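Ferric vibriobactin ABC transporter, periplasmic ferric vibriobactin-binding protein (Vibrio cholerae, PDB 3R5T) binds ferric vibriobactin in the periplasm and probably delivers it to an ABC transporter for import. Local coordinates at residues S53-E57 with Q58-L62; I270-F273 with S274-I278; L115-Y118 with S119-T122; Y261-G264 with E265-R269. One frame throughout, in Å; residues are numbered along the deposited sequence.

Interaction 2 is a buried helix start, where a capping box and apolar side chains are packed against helices 31-39, 137-155 and 185-192. Interactions 1 and 2 touch through Gln58 and Asp271, so two helix beginnings lie side by side; interaction 1 is buried on its aromatic side, while its salt bridge and waters lie toward the surface. Interaction 4 follows strand 260-264 and runs straight into interaction 2 along the chain, while interaction 3 follows strand 113-116. Interaction 3 is buried and interaction 4 partly so; both rest on short side-chain-to-backbone bonds, and both bring residues to the siderophore: Tyr118 from interaction 3, Phe268 and Arg269 from interaction 4. Interaction 1 adds Phe56.

Interaction 1 (S53-E57 with Q58-L62); sequences STFFE and QWRKL
Phe56 O takes two backbone N-H groups from the segment that follows, closing the turn ahead of helix 60-65. Trp59 N reaches Phe56 O at 3.1 Å from above the carbonyl plane, and Arg60 N adds a weak bond to it at 3.0 Å. The aromatic side chains pack together at this turn. Trp59 CZ3 sits over one face of the Phe55 ring, 3.4 Å from Phe55 CG, with the two planes inclined at 44°, an oblique pairing. The Phe56 ring instead offers its edge to Trp59 NE1, while Phe56 N, buried without a polar partner, lies over a face of the indole. Gln58 runs alongside Phe56 with its amide plane nearly parallel to the ring (6°), and NE2 goes on to bond Asp271.

Polar chains occupy the other side. Arg60 grips Glu57 side-on, NE to OE1 at 2.8 Å and NH2 to OE2 at 2.9 Å, both on the syn side of the carboxylate. Glu57 bends at chi2 (63°), turning its carboxylate toward the guanidinium of Arg60, three residues on, whose NH1 also pairs with Glu64. Two waters tie Lys61 NZ to this corner, one through Glu57 O and the other through Glu57 OE2. Bulky aromatics suit the inner side and long charged chains the outer. The whole is a helix N-terminus, with Trp59 at the N-cap position, that brings Phe56 to the siderophore pocket.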
loop_
_atom_site.group_PDB
_atom_site.type_symbol
_atom_site.label_atom_id
_atom_site.label_comp_id
_atom_site.label_asym_id
_atom_site.label_seq_id
_atom_site.Cartn_x
_atom_site.Cartn_y
_atom_site.Cartn_z
ATOM N N SER A 53 1.173 -13.048 11.502
ATOM C CA SER A 53 2.531 -13.556 11.346
ATOM C C SER A 53 2.922 -13.882 9.910
ATOM O O SER A 53 3.708 -14.794 9.675
ATOM C CB SER A 53 2.748 -14.767 12.254
ATOM O OG SER A 53 2.600 -14.372 13.605
ATOM N N THR A 54 2.433 -13.089 8.952
ATOM C CA THR A 54 2.785 -13.312 7.563
ATOM C C THR A 54 3.438 -12.082 6.943
ATOM O O THR A 54 3.239 -10.958 7.412
ATOM C CB THR A 54 1.560 -13.677 6.713
ATOM O OG1 THR A 54 0.603 -12.608 6.751
ATOM C CG2 THR A 54 0.914 -14.972 7.240
ATOM N N PHE A 55 4.234 -12.337 5.912
ATOM C CA PHE A 55 4.683 -11.309 4.976
ATOM C C PHE A 55 3.637 -11.182 3.865
ATOM O O PHE A 55 2.982 -12.155 3.500
ATOM C CB PHE A 55 6.011 -11.722 4.332
ATOM C CG PHE A 55 7.238 -11.527 5.201
ATOM C CD1 PHE A 55 7.230 -10.680 6.302
ATOM C CD2 PHE A 55 8.420 -12.161 4.864
ATOM C CE1 PHE A 55 8.397 -10.500 7.053
ATOM C CE2 PHE A 55 9.579 -11.982 5.607
ATOM C CZ PHE A 55 9.563 -11.146 6.699
ATOM N N PHE A 56 3.499 -9.997 3.273
ATOM C CA PHE A 56 2.566 -9.857 2.144
ATOM C C PHE A 56 3.007 -10.713 0.974
ATOM O O PHE A 56 4.194 -10.723 0.616
ATOM C CB PHE A 56 2.385 -8.396 1.703
ATOM C CG PHE A 56 1.652 -7.538 2.697
ATOM C CD1 PHE A 56 0.462 -7.971 3.274
ATOM C CD2 PHE A 56 2.147 -6.299 3.058
ATOM C CE1 PHE A 56 -0.214 -7.167 4.185
ATOM C CE2 PHE A 56 1.468 -5.484 3.960
ATOM C CZ PHE A 56 0.303 -5.931 4.538
ATOM N N GLU A 57 2.063 -11.416 0.358
ATOM C CA GLU A 57 2.399 -12.431 -0.640
ATOM C C GLU A 57 3.048 -11.881 -1.903
ATOM O O GLU A 57 3.816 -12.580 -2.560
ATOM C CB GLU A 57 1.151 -13.248 -1.007
ATOM C CG GLU A 57 1.441 -14.481 -1.841
ATOM C CD GLU A 57 2.308 -15.527 -1.135
ATOM O OE1 GLU A 57 2.507 -15.462 0.099
ATOM O OE2 GLU A 57 2.798 -16.427 -1.843
ATOM N N GLN A 58 2.749 -10.635 -2.243
ATOM C CA GLN A 58 3.359 -10.059 -3.437
ATOM C C GLN A 58 4.895 -10.007 -3.377
ATOM O O GLN A 58 5.546 -9.956 -4.429
ATOM C CB GLN A 58 2.795 -8.672 -3.748
ATOM C CG GLN A 58 3.052 -7.619 -2.661
ATOM C CD GLN A 58 1.932 -7.504 -1.663
ATOM O OE1 GLN A 58 1.144 -8.452 -1.469
ATOM N NE2 GLN A 58 1.838 -6.342 -1.000
ATOM N N TRP A 59 5.458 -9.961 -2.165
ATOM C CA TRP A 59 6.922 -9.869 -2.002
ATOM C C TRP A 59 7.544 -10.914 -1.075
ATOM O O TRP A 59 8.759 -10.918 -0.884
ATOM C CB TRP A 59 7.404 -8.443 -1.626
ATOM C CG TRP A 59 6.734 -7.806 -0.444
ATOM C CD1 TRP A 59 5.791 -6.824 -0.478
ATOM C CD2 TRP A 59 6.972 -8.090 0.941
ATOM N NE1 TRP A 59 5.413 -6.478 0.794
ATOM C CE2 TRP A 59 6.122 -7.239 1.689
ATOM C CE3 TRP A 59 7.821 -8.967 1.623
ATOM C CZ2 TRP A 59 6.102 -7.242 3.080
ATOM C CZ3 TRP A 59 7.798 -8.964 2.996
ATOM C CH2 TRP A 59 6.948 -8.110 3.712
ATOM N N ARG A 60 6.726 -11.811 -0.537
ATOM C CA ARG A 60 7.228 -12.823 0.390
ATOM C C ARG A 60 8.425 -13.595 -0.159
ATOM O O ARG A 60 9.447 -13.732 0.519
ATOM C CB ARG A 60 6.124 -13.810 0.785
ATOM C CG ARG A 60 6.573 -14.872 1.810
ATOM C CD ARG A 60 5.481 -15.897 2.069
ATOM N NE ARG A 60 4.993 -16.507 0.834
ATOM C CZ ARG A 60 5.571 -17.535 0.224
ATOM N NH1 ARG A 60 6.670 -18.096 0.726
ATOM N NH2 ARG A 60 5.040 -18.010 -0.891
ATOM N N LYS A 61 8.297 -14.117 -1.372
ATOM C CA LYS A 61 9.364 -14.950 -1.920
ATOM C C LYS A 61 10.654 -14.153 -2.125
ATOM O O LYS A 61 11.748 -14.685 -1.900
ATOM C CB LYS A 61 8.933 -15.606 -3.234
ATOM C CG LYS A 61 7.786 -16.586 -3.054
ATOM C CD LYS A 61 7.488 -17.349 -4.341
ATOM C CE LYS A 61 6.985 -16.423 -5.435
ATOM N NZ LYS A 61 5.692 -15.760 -5.081
ATOM N N LEU A 62 10.531 -12.893 -2.539
ATOM C CA LEU A 62 11.684 -12.016 -2.653
ATOM C C LEU A 62 12.333 -11.757 -1.284
ATOM O O LEU A 62 13.555 -11.781 -1.155
ATOM C CB LEU A 62 11.294 -10.696 -3.338
ATOM C CG LEU A 62 12.438 -9.709 -3.574
ATOM C CD1 LEU A 62 13.469 -10.308 -4.514
ATOM C CD2 LEU A 62 11.908 -8.399 -4.129
HETATM O O HOH W 1 6.192 -13.668 -3.368
HETATM O O HOH W 2 2.779 -16.244 -4.720
#

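Interaction 2 (I270-F273 with S274-I278); sequences IDLF and SAREI
Asp271 and Ser274 turn their side chains toward each other's backbone, forming a capping box at the start of helix 272-286. Ser274 N donates to Asp271 OD2 at 2.9 Å, coming from above the carboxylate plane, and Asp271 N returns a bond to Ser274 OG at 3.0 Å. A chi1 of 53° holds Ser274 OG between its own backbone N and carbonyl carbon, folding the hydroxyl back toward Asp271; the same oxygen is bonded to Arg269 O. Short polar side chains suit both places, since the first N-H groups of a helix have no carbonyl of an earlier turn to meet. Asp271 OD2 also takes a weak bond from Phe273 N, and regular helical bonding begins with Ala275 N to Asp271 O at 2.8 Å.

On another side Leu272 and Arg276 meet obliquely. Leu272 CD2 stands 3.7 Å above one face of the guanidinium, off its centre, and also lies over a face of the Phe273 ring. Arg276, extended from CG to NE, carries its flat end back across the leucine, whose branched tip gives it an apolar bed. Ile270 and Ile278 cross at about a right angle, their CD1 methyls 3.4 Å apart, closer than usual for two carbons.

Helix 31-39 receives Leu272 and Phe273, helix 137-155 packs against Leu272, Ala275 and Arg276, and helix 185-192 covers Ile270, Ala275 and Ile278. Glu277 reaches back to Asn266 in the loop between strand 260-264 and this helix.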
loop_
_atom_site.group_PDB
_atom_site.type_symbol
_atom_site.label_atom_id
_atom_site.label_comp_id
_atom_site.label_asym_id
_atom_site.label_seq_id
_atom_site.Cartn_x
_atom_site.Cartn_y
_atom_site.Cartn_z
ATOM N N ILE A 270 -0.450 -1.281 -1.230
ATOM C CA ILE A 270 0.187 -0.974 -2.509
ATOM C C ILE A 270 1.688 -0.771 -2.373
ATOM O O ILE A 270 2.157 0.106 -1.643
ATOM C CB ILE A 270 -0.393 0.302 -3.131
ATOM C CG1 ILE A 270 -1.907 0.156 -3.339
ATOM C CG2 ILE A 270 0.351 0.612 -4.433
ATOM C CD1 ILE A 270 -2.270 -1.003 -4.223
ATOM N N ASP A 271 2.445 -1.612 -3.053
ATOM C CA ASP A 271 3.875 -1.404 -3.201
ATOM C C ASP A 271 4.174 -1.698 -4.673
ATOM O O ASP A 271 3.268 -2.025 -5.435
ATOM C CB ASP A 271 4.651 -2.299 -2.216
ATOM C CG ASP A 271 4.220 -3.727 -2.292
ATOM O OD1 ASP A 271 3.795 -4.284 -1.257
ATOM O OD2 ASP A 271 4.320 -4.301 -3.399
ATOM N N LEU A 272 5.424 -1.579 -5.088
ATOM C CA LEU A 272 5.777 -1.830 -6.481
ATOM C C LEU A 272 5.261 -3.189 -6.954
ATOM O O LEU A 272 4.751 -3.317 -8.069
ATOM C CB LEU A 272 7.286 -1.794 -6.643
ATOM C CG LEU A 272 7.788 -2.229 -8.019
ATOM C CD1 LEU A 272 7.290 -1.323 -9.156
ATOM C CD2 LEU A 272 9.323 -2.294 -7.999
ATOM N N PHE A 273 5.370 -4.197 -6.088
ATOM C CA PHE A 273 5.031 -5.549 -6.480
ATOM C C PHE A 273 3.537 -5.757 -6.626
ATOM O O PHE A 273 3.079 -6.305 -7.640
ATOM C CB PHE A 273 5.695 -6.523 -5.507
ATOM C CG PHE A 273 7.154 -6.227 -5.334
ATOM C CD1 PHE A 273 7.620 -5.547 -4.222
ATOM C CD2 PHE A 273 8.044 -6.546 -6.345
ATOM C CE1 PHE A 273 8.976 -5.245 -4.103
ATOM C CE2 PHE A 273 9.392 -6.247 -6.227
ATOM C CZ PHE A 273 9.856 -5.597 -5.108
ATOM N N SER A 274 2.752 -5.308 -5.656
ATOM C CA SER A 274 1.306 -5.446 -5.819
ATOM C C SER A 274 0.774 -4.494 -6.890
ATOM O O SER A 274 -0.202 -4.823 -7.565
ATOM C CB SER A 274 0.551 -5.247 -4.504
ATOM O OG SER A 274 0.894 -4.030 -3.874
ATOM N N ALA A 275 1.419 -3.340 -7.047
ATOM C CA ALA A 275 1.026 -2.389 -8.088
ATOM C C ALA A 275 1.178 -3.025 -9.469
ATOM O O ALA A 275 0.295 -2.901 -10.324
ATOM C CB ALA A 275 1.858 -1.090 -7.993
ATOM N N ARG A 276 2.291 -3.719 -9.686
ATOM C CA ARG A 276 2.468 -4.441 -10.946
ATOM C C ARG A 276 1.358 -5.468 -11.162
ATOM O O ARG A 276 0.817 -5.579 -12.265
ATOM C CB ARG A 276 3.813 -5.153 -10.973
ATOM C CG ARG A 276 4.982 -4.264 -11.312
ATOM C CD ARG A 276 6.281 -5.040 -11.207
ATOM N NE ARG A 276 7.405 -4.184 -11.560
ATOM C CZ ARG A 276 8.660 -4.398 -11.186
ATOM N NH1 ARG A 276 8.969 -5.450 -10.437
ATOM N NH2 ARG A 276 9.612 -3.555 -11.563
ATOM N N GLU A 277 1.032 -6.231 -10.128
ATOM C CA GLU A 277 -0.006 -7.242 -10.267
ATOM C C GLU A 277 -1.329 -6.575 -10.649
ATOM O O GLU A 277 -2.045 -7.051 -11.530
ATOM C CB GLU A 277 -0.180 -8.037 -8.965
ATOM C CG GLU A 277 1.009 -8.917 -8.606
ATOM C CD GLU A 277 0.704 -9.879 -7.462
ATOM O OE1 GLU A 277 -0.455 -10.334 -7.347
ATOM O OE2 GLU A 277 1.632 -10.200 -6.698
ATOM N N ILE A 278 -1.662 -5.490 -9.962
ATOM C CA ILE A 278 -2.897 -4.752 -10.222
ATOM C C ILE A 278 -2.975 -4.203 -11.649
ATOM O O ILE A 278 -3.988 -4.371 -12.326
ATOM C CB ILE A 278 -3.095 -3.616 -9.206
ATOM C CG1 ILE A 278 -3.272 -4.199 -7.807
ATOM C CG2 ILE A 278 -4.284 -2.748 -9.590
ATOM C CD1 ILE A 278 -3.128 -3.199 -6.647
#

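Interaction 3 (L115-Y118 with S119-T122); sequences LVDY and SDQT. With MOH (methanol), chain D.
Beyond strand 113-116 the backbone bends at Tyr118 and Ser119, which brings Ser119 N and the Gln121 side chain to Asp117. Asp117 OD1 is gripped twice from the same face of its carboxylate: Ser119 OG donates at 2.7 Å on the syn side, and Ser119 N at 2.9 Å from well above the plane. The bond to the amide two residues on makes this an Asx turn. With CG anti to the backbone N (chi1 -173°), the Asp117 carboxylate swings forward over that amide. Aspartate and serine fit because both are short enough to bond within so tight a bend.

Gln121 stretches an extended chain back, placing NE2 2.8 Å from Asp117 O, above the carbonyl plane; its OE1 bonds Ser125 in the next helix. Asp117 N donates to the O of a methanol, probably from the crystallisation liquor, at 2.8 Å (171°). A water bridges Tyr118 O and Gln121 O. The carboxylates of Asp117 and Asp120 approach to 4.0 Å between their OD2 atoms, a repulsion probably eased by Arg212, which is salt-bridged to Asp117.

Tyr118 OH is hydrogen-bonded to Asp98 and Arg269, and the Tyr118 side chain touches vibriobactin. This is the turn from strand to helix at the end of an outer strand of a parallel alpha/beta sheet, here contributing Tyr118 to the siderophore pocket.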
loop_
_atom_site.group_PDB
_atom_site.type_symbol
_atom_site.label_atom_id
_atom_site.label_comp_id
_atom_site.label_asym_id
_atom_site.label_seq_id
_atom_site.Cartn_x
_atom_site.Cartn_y
_atom_site.Cartn_z
ATOM N N LEU A 115 10.133 7.610 11.348
ATOM C CA LEU A 115 8.683 7.435 11.367
ATOM C C LEU A 115 8.080 8.026 10.085
ATOM O O LEU A 115 8.251 9.220 9.796
ATOM C CB LEU A 115 8.125 8.144 12.603
ATOM C CG LEU A 115 6.619 8.240 12.810
ATOM C CD1 LEU A 115 6.007 6.855 12.963
ATOM C CD2 LEU A 115 6.288 9.115 14.006
ATOM N N VAL A 116 7.375 7.174 9.333
ATOM C CA VAL A 116 6.774 7.532 8.053
ATOM C C VAL A 116 5.296 7.163 8.059
ATOM O O VAL A 116 4.863 6.247 8.763
ATOM C CB VAL A 116 7.490 6.830 6.863
ATOM C CG1 VAL A 116 8.946 7.287 6.785
ATOM C CG2 VAL A 116 7.401 5.300 6.989
ATOM N N ASP A 117 4.508 7.906 7.294
ATOM C CA ASP A 117 3.091 7.620 7.156
ATOM C C ASP A 117 2.832 7.179 5.727
ATOM O O ASP A 117 2.986 7.967 4.785
ATOM C CB ASP A 117 2.272 8.858 7.502
ATOM C CG ASP A 117 0.776 8.578 7.552
ATOM O OD1 ASP A 117 0.358 7.446 7.218
ATOM O OD2 ASP A 117 0.035 9.508 7.930
ATOM N N TYR A 118 2.468 5.916 5.553
ATOM C CA TYR A 118 2.195 5.385 4.230
ATOM C C TYR A 118 0.744 5.584 3.808
ATOM O O TYR A 118 0.374 5.253 2.679
ATOM C CB TYR A 118 2.564 3.907 4.148
ATOM C CG TYR A 118 1.861 3.042 5.175
ATOM C CD1 TYR A 118 0.482 2.844 5.130
ATOM C CD2 TYR A 118 2.581 2.393 6.173
ATOM C CE1 TYR A 118 -0.169 2.033 6.064
ATOM C CE2 TYR A 118 1.952 1.591 7.108
ATOM C CZ TYR A 118 0.573 1.397 7.060
ATOM O OH TYR A 118 -0.032 0.574 8.001
ATOM N N SER A 119 -0.081 6.109 4.712
ATOM C CA SER A 119 -1.523 6.124 4.468
ATOM C C SER A 119 -2.012 7.219 3.520
ATOM O O SER A 119 -3.142 7.163 3.062
ATOM C CB SER A 119 -2.300 6.193 5.799
ATOM O OG SER A 119 -2.218 7.479 6.411
ATOM N N ASP A 120 -1.182 8.217 3.252
ATOM C CA ASP A 120 -1.632 9.338 2.422
ATOM C C ASP A 120 -0.643 9.689 1.334
ATOM O O ASP A 120 -0.625 10.821 0.831
ATOM C CB ASP A 120 -1.911 10.573 3.274
ATOM C CG ASP A 120 -0.679 11.080 4.008
ATOM O OD1 ASP A 120 -0.783 12.210 4.542
ATOM O OD2 ASP A 120 0.365 10.380 4.066
ATOM N N GLN A 121 0.182 8.726 0.958
ATOM C CA GLN A 121 1.053 8.980 -0.180
ATOM C C GLN A 121 1.121 7.767 -1.087
ATOM O O GLN A 121 0.767 6.657 -0.715
ATOM C CB GLN A 121 2.442 9.491 0.239
ATOM C CG GLN A 121 3.160 8.582 1.198
ATOM C CD GLN A 121 4.533 9.119 1.663
ATOM O OE1 GLN A 121 5.225 9.828 0.934
ATOM N NE2 GLN A 121 4.916 8.775 2.887
ATOM N N THR A 122 1.501 8.009 -2.327
ATOM C CA THR A 122 1.709 6.934 -3.280
ATOM C C THR A 122 2.854 6.047 -2.800
ATOM O O THR A 122 3.660 6.469 -1.970
ATOM C CB THR A 122 2.086 7.487 -4.643
ATOM O OG1 THR A 122 3.252 8.302 -4.506
ATOM C CG2 THR A 122 0.977 8.357 -5.199
HETATM C C MOH D . 5.414 10.930 6.652
HETATM O O MOH D . 5.724 9.869 5.753
HETATM O O HOH W 3 2.228 4.559 0.627
#

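Interaction 4 (Y261-G264 with E265-R269); sequences YGLG and ENSFR. With VBN ((4S,5R)-N-{3-[(2,3-dihydroxybenzoyl)amino]propyl}-2-(2,3-dihydroxyphenyl)-N-[3-({[(4S,5R)-2-(2,3-dihydroxyphenyl)-5-met hyl-4,5-dihydro-1,3-oxazol-4-yl]carbonyl}amino)propyl]-5-methyl-4,5-dihydro-1,3-oxazole-4-carboxamide), chain B.
A type I beta turn from Gly264 to Ser267 takes the chain out of strand 260-264 and leads it toward the siderophore pocket. Ser267 returns to Gly264 O with both backbone and side chain. Ser267 OG donates to Gly264 O at 2.7 Å, tilted 15° from the carbonyl plane, whereas Ser267 N makes the turn's own bond to that Gly264 O at 3.2 Å from far above the plane. The hydroxyl reaches the carbonyl because a chi1 of 63° turns it back over its own backbone; OG also bonds Thr234 N. Serine is compact enough to rest beside Leu263, whose CB lies 3.5 Å from Ser267 OG. Gly264 has backbone angles that would jam any CB against the preceding carbonyl, so glycine belongs there.

Past the turn the Phe268 ring lies against vibriobactin, Phe268 CZ 3.3 Å from VBN NBD, with CBX over one face and OAI at its edge. Arg269 points its guanidinium edge at the siderophore: NH1 donates to the catechol oxygen OAF at 2.8 Å, in the guanidinium plane, and NH2 adds a weak bond to the same atom. Thr32 holds Arg269 NE, helping to fix the group's rotation. A positive guanidinium would probably help to stabilise the negative charge on the catechol oxygen, while two hydrogen bonds from Ser267 make good use of the Gly264 carbonyl as an acceptor.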
loop_
_atom_site.group_PDB
_atom_site.type_symbol
_atom_site.label_atom_id
_atom_site.label_comp_id
_atom_site.label_asym_id
_atom_site.label_seq_id
_atom_site.Cartn_x
_atom_site.Cartn_y
_atom_site.Cartn_z
ATOM N N TYR A 261 -15.193 -5.602 -9.967
ATOM C CA TYR A 261 -13.988 -6.372 -10.234
ATOM C C TYR A 261 -13.134 -6.499 -8.983
ATOM O O TYR A 261 -13.108 -5.601 -8.137
ATOM C CB TYR A 261 -13.173 -5.691 -11.346
ATOM C CG TYR A 261 -13.995 -5.347 -12.574
ATOM C CD1 TYR A 261 -14.463 -6.346 -13.423
ATOM C CD2 TYR A 261 -14.321 -4.027 -12.869
ATOM C CE1 TYR A 261 -15.223 -6.038 -14.537
ATOM C CE2 TYR A 261 -15.076 -3.712 -13.975
ATOM C CZ TYR A 261 -15.521 -4.716 -14.808
ATOM O OH TYR A 261 -16.276 -4.396 -15.915
ATOM N N GLY A 262 -12.447 -7.625 -8.848
ATOM C CA GLY A 262 -11.434 -7.721 -7.818
ATOM C C GLY A 262 -10.170 -7.013 -8.250
ATOM O O GLY A 262 -9.721 -7.135 -9.387
ATOM N N LEU A 263 -9.586 -6.269 -7.324
ATOM C CA LEU A 263 -8.334 -5.591 -7.612
ATOM C C LEU A 263 -7.180 -6.594 -7.541
ATOM O O LEU A 263 -6.094 -6.352 -8.064
ATOM C CB LEU A 263 -8.147 -4.442 -6.632
ATOM C CG LEU A 263 -7.217 -3.287 -6.985
ATOM C CD1 LEU A 263 -7.625 -2.614 -8.306
ATOM C CD2 LEU A 263 -7.238 -2.296 -5.825
ATOM N N GLY A 264 -7.423 -7.722 -6.882
ATOM C CA GLY A 264 -6.488 -8.831 -6.897
ATOM C C GLY A 264 -6.202 -9.357 -5.506
ATOM O O GLY A 264 -6.330 -8.627 -4.523
ATOM N N GLU A 265 -5.778 -10.611 -5.414
ATOM C CA GLU A 265 -5.566 -11.235 -4.121
ATOM C C GLU A 265 -4.536 -10.492 -3.268
ATOM O O GLU A 265 -4.630 -10.488 -2.048
ATOM C CB GLU A 265 -5.144 -12.701 -4.303
ATOM C CG GLU A 265 -3.846 -12.888 -5.088
ATOM C CD GLU A 265 -3.579 -14.338 -5.470
ATOM O OE1 GLU A 265 -4.160 -15.249 -4.836
ATOM O OE2 GLU A 265 -2.781 -14.562 -6.409
ATOM N N ASN A 266 -3.561 -9.844 -3.907
ATOM C CA ASN A 266 -2.483 -9.200 -3.158
ATOM C C ASN A 266 -2.597 -7.677 -3.068
ATOM O O ASN A 266 -1.616 -6.993 -2.727
ATOM C CB ASN A 266 -1.118 -9.568 -3.744
ATOM C CG ASN A 266 -0.806 -11.046 -3.632
ATOM O OD1 ASN A 266 -1.330 -11.756 -2.770
ATOM N ND2 ASN A 266 0.092 -11.507 -4.475
ATOM N N SER A 267 -3.794 -7.148 -3.318
ATOM C CA SER A 267 -3.991 -5.706 -3.462
ATOM C C SER A 267 -4.302 -4.980 -2.158
ATOM O O SER A 267 -4.671 -3.807 -2.193
ATOM C CB SER A 267 -5.085 -5.417 -4.494
ATOM O OG SER A 267 -6.345 -5.934 -4.067
ATOM N N PHE A 268 -4.197 -5.671 -1.021
ATOM C CA PHE A 268 -4.522 -5.022 0.248
ATOM C C PHE A 268 -3.690 -3.739 0.470
ATOM O O PHE A 268 -4.254 -2.668 0.704
ATOM C CB PHE A 268 -4.413 -5.981 1.447
ATOM C CG PHE A 268 -4.732 -5.322 2.743
ATOM C CD1 PHE A 268 -6.036 -4.910 3.014
ATOM C CD2 PHE A 268 -3.741 -5.069 3.663
ATOM C CE1 PHE A 268 -6.353 -4.263 4.189
ATOM C CE2 PHE A 268 -4.047 -4.414 4.850
ATOM C CZ PHE A 268 -5.360 -4.009 5.107
ATOM N N ARG A 269 -2.370 -3.851 0.381
ATOM C CA ARG A 269 -1.491 -2.678 0.450
ATOM C C ARG A 269 -0.791 -2.524 -0.886
ATOM O O ARG A 269 -0.568 -3.527 -1.598
ATOM C CB ARG A 269 -0.453 -2.847 1.559
ATOM C CG ARG A 269 -0.975 -2.677 2.983
ATOM C CD ARG A 269 -1.409 -1.270 3.280
ATOM N NE ARG A 269 -1.408 -0.950 4.712
ATOM C CZ ARG A 269 -2.490 -0.893 5.482
ATOM N NH1 ARG A 269 -3.699 -1.128 4.980
ATOM N NH2 ARG A 269 -2.372 -0.573 6.765
HETATM C C VBN B . -8.606 -4.198 10.470
HETATM N N VBN B . -6.410 -2.948 10.666
HETATM O O VBN B . -9.252 -3.212 10.599
HETATM C CA VBN B . -7.113 -4.215 10.771
HETATM C CB VBN B . -6.760 -4.638 12.247
HETATM C CAB VBN B . -3.620 -9.047 5.389
HETATM O OAC VBN B . -11.266 -2.956 5.787
HETATM O OAD VBN B . -5.575 -8.350 9.473
HETATM O OAF VBN B . -5.704 -0.995 6.992
HETATM O OAG VBN B . -5.397 2.185 10.428
HETATM O OAH VBN B . -3.708 -1.765 9.153
HETATM O OAI VBN B . -7.666 -2.539 7.914
HETATM O OAJ VBN B . -6.072 -0.401 9.921
HETATM O OAK VBN B . -4.952 -4.041 8.352
HETATM C CAL VBN B . -8.274 -0.409 4.339
HETATM C CAM VBN B . -5.364 0.674 13.834
HETATM C CAN VBN B . -0.806 -3.951 8.367
HETATM C CAO VBN B . -7.038 -0.309 5.062
HETATM C CAP VBN B . -5.241 1.638 12.792
HETATM C CAQ VBN B . -1.540 -2.779 8.746
HETATM C CAR VBN B . -9.347 -1.239 4.831
HETATM C CAS VBN B . -5.741 -0.646 13.547
HETATM C CAT VBN B . -1.484 -5.147 8.018
HETATM C CAU VBN B . -11.411 -5.271 8.875
HETATM C CAV VBN B . -9.223 -7.916 9.517
HETATM C CAW VBN B . -11.546 -3.797 8.457
HETATM C CAX VBN B . -8.330 -9.129 9.165
HETATM C CAY VBN B . -10.721 -5.516 10.218
HETATM C CAZ VBN B . -8.473 -6.713 10.113
HETATM N NBB VBN B . -10.358 -3.164 7.890
HETATM N NBC VBN B . -7.408 -8.799 8.079
HETATM N NBD VBN B . -4.938 -6.420 7.263
HETATM O OBF VBN B . -2.870 -7.523 7.256
HETATM C CBG VBN B . -10.350 -2.754 6.505
HETATM C CBH VBN B . -6.031 -8.388 8.366
HETATM C CBJ VBN B . -6.553 -2.343 11.964
HETATM C CBK VBN B . -6.879 -1.042 6.275
HETATM C CBL VBN B . -5.505 1.272 11.460
HETATM C CBM VBN B . -2.931 -2.842 8.761
HETATM C CBN VBN B . -7.893 -1.823 6.748
HETATM C CBO VBN B . -5.864 0.012 11.201
HETATM C CBP VBN B . -3.579 -4.000 8.425
HETATM C CBQ VBN B . -9.178 -1.926 5.989
HETATM C CBR VBN B . -5.964 -0.989 12.274
HETATM C CBS VBN B . -2.828 -5.191 8.016
HETATM C CBU VBN B . -3.853 -8.552 6.805
HETATM C CBW VBN B . -3.603 -6.455 7.772
HETATM C CBX VBN B . -5.255 -7.852 7.169
HETATM N NBY VBN B . -9.255 -5.477 10.208
HETATM O OG1 VBN B . -6.618 -3.335 12.965
HETATM C CG2 VBN B . -5.691 -5.699 12.459
#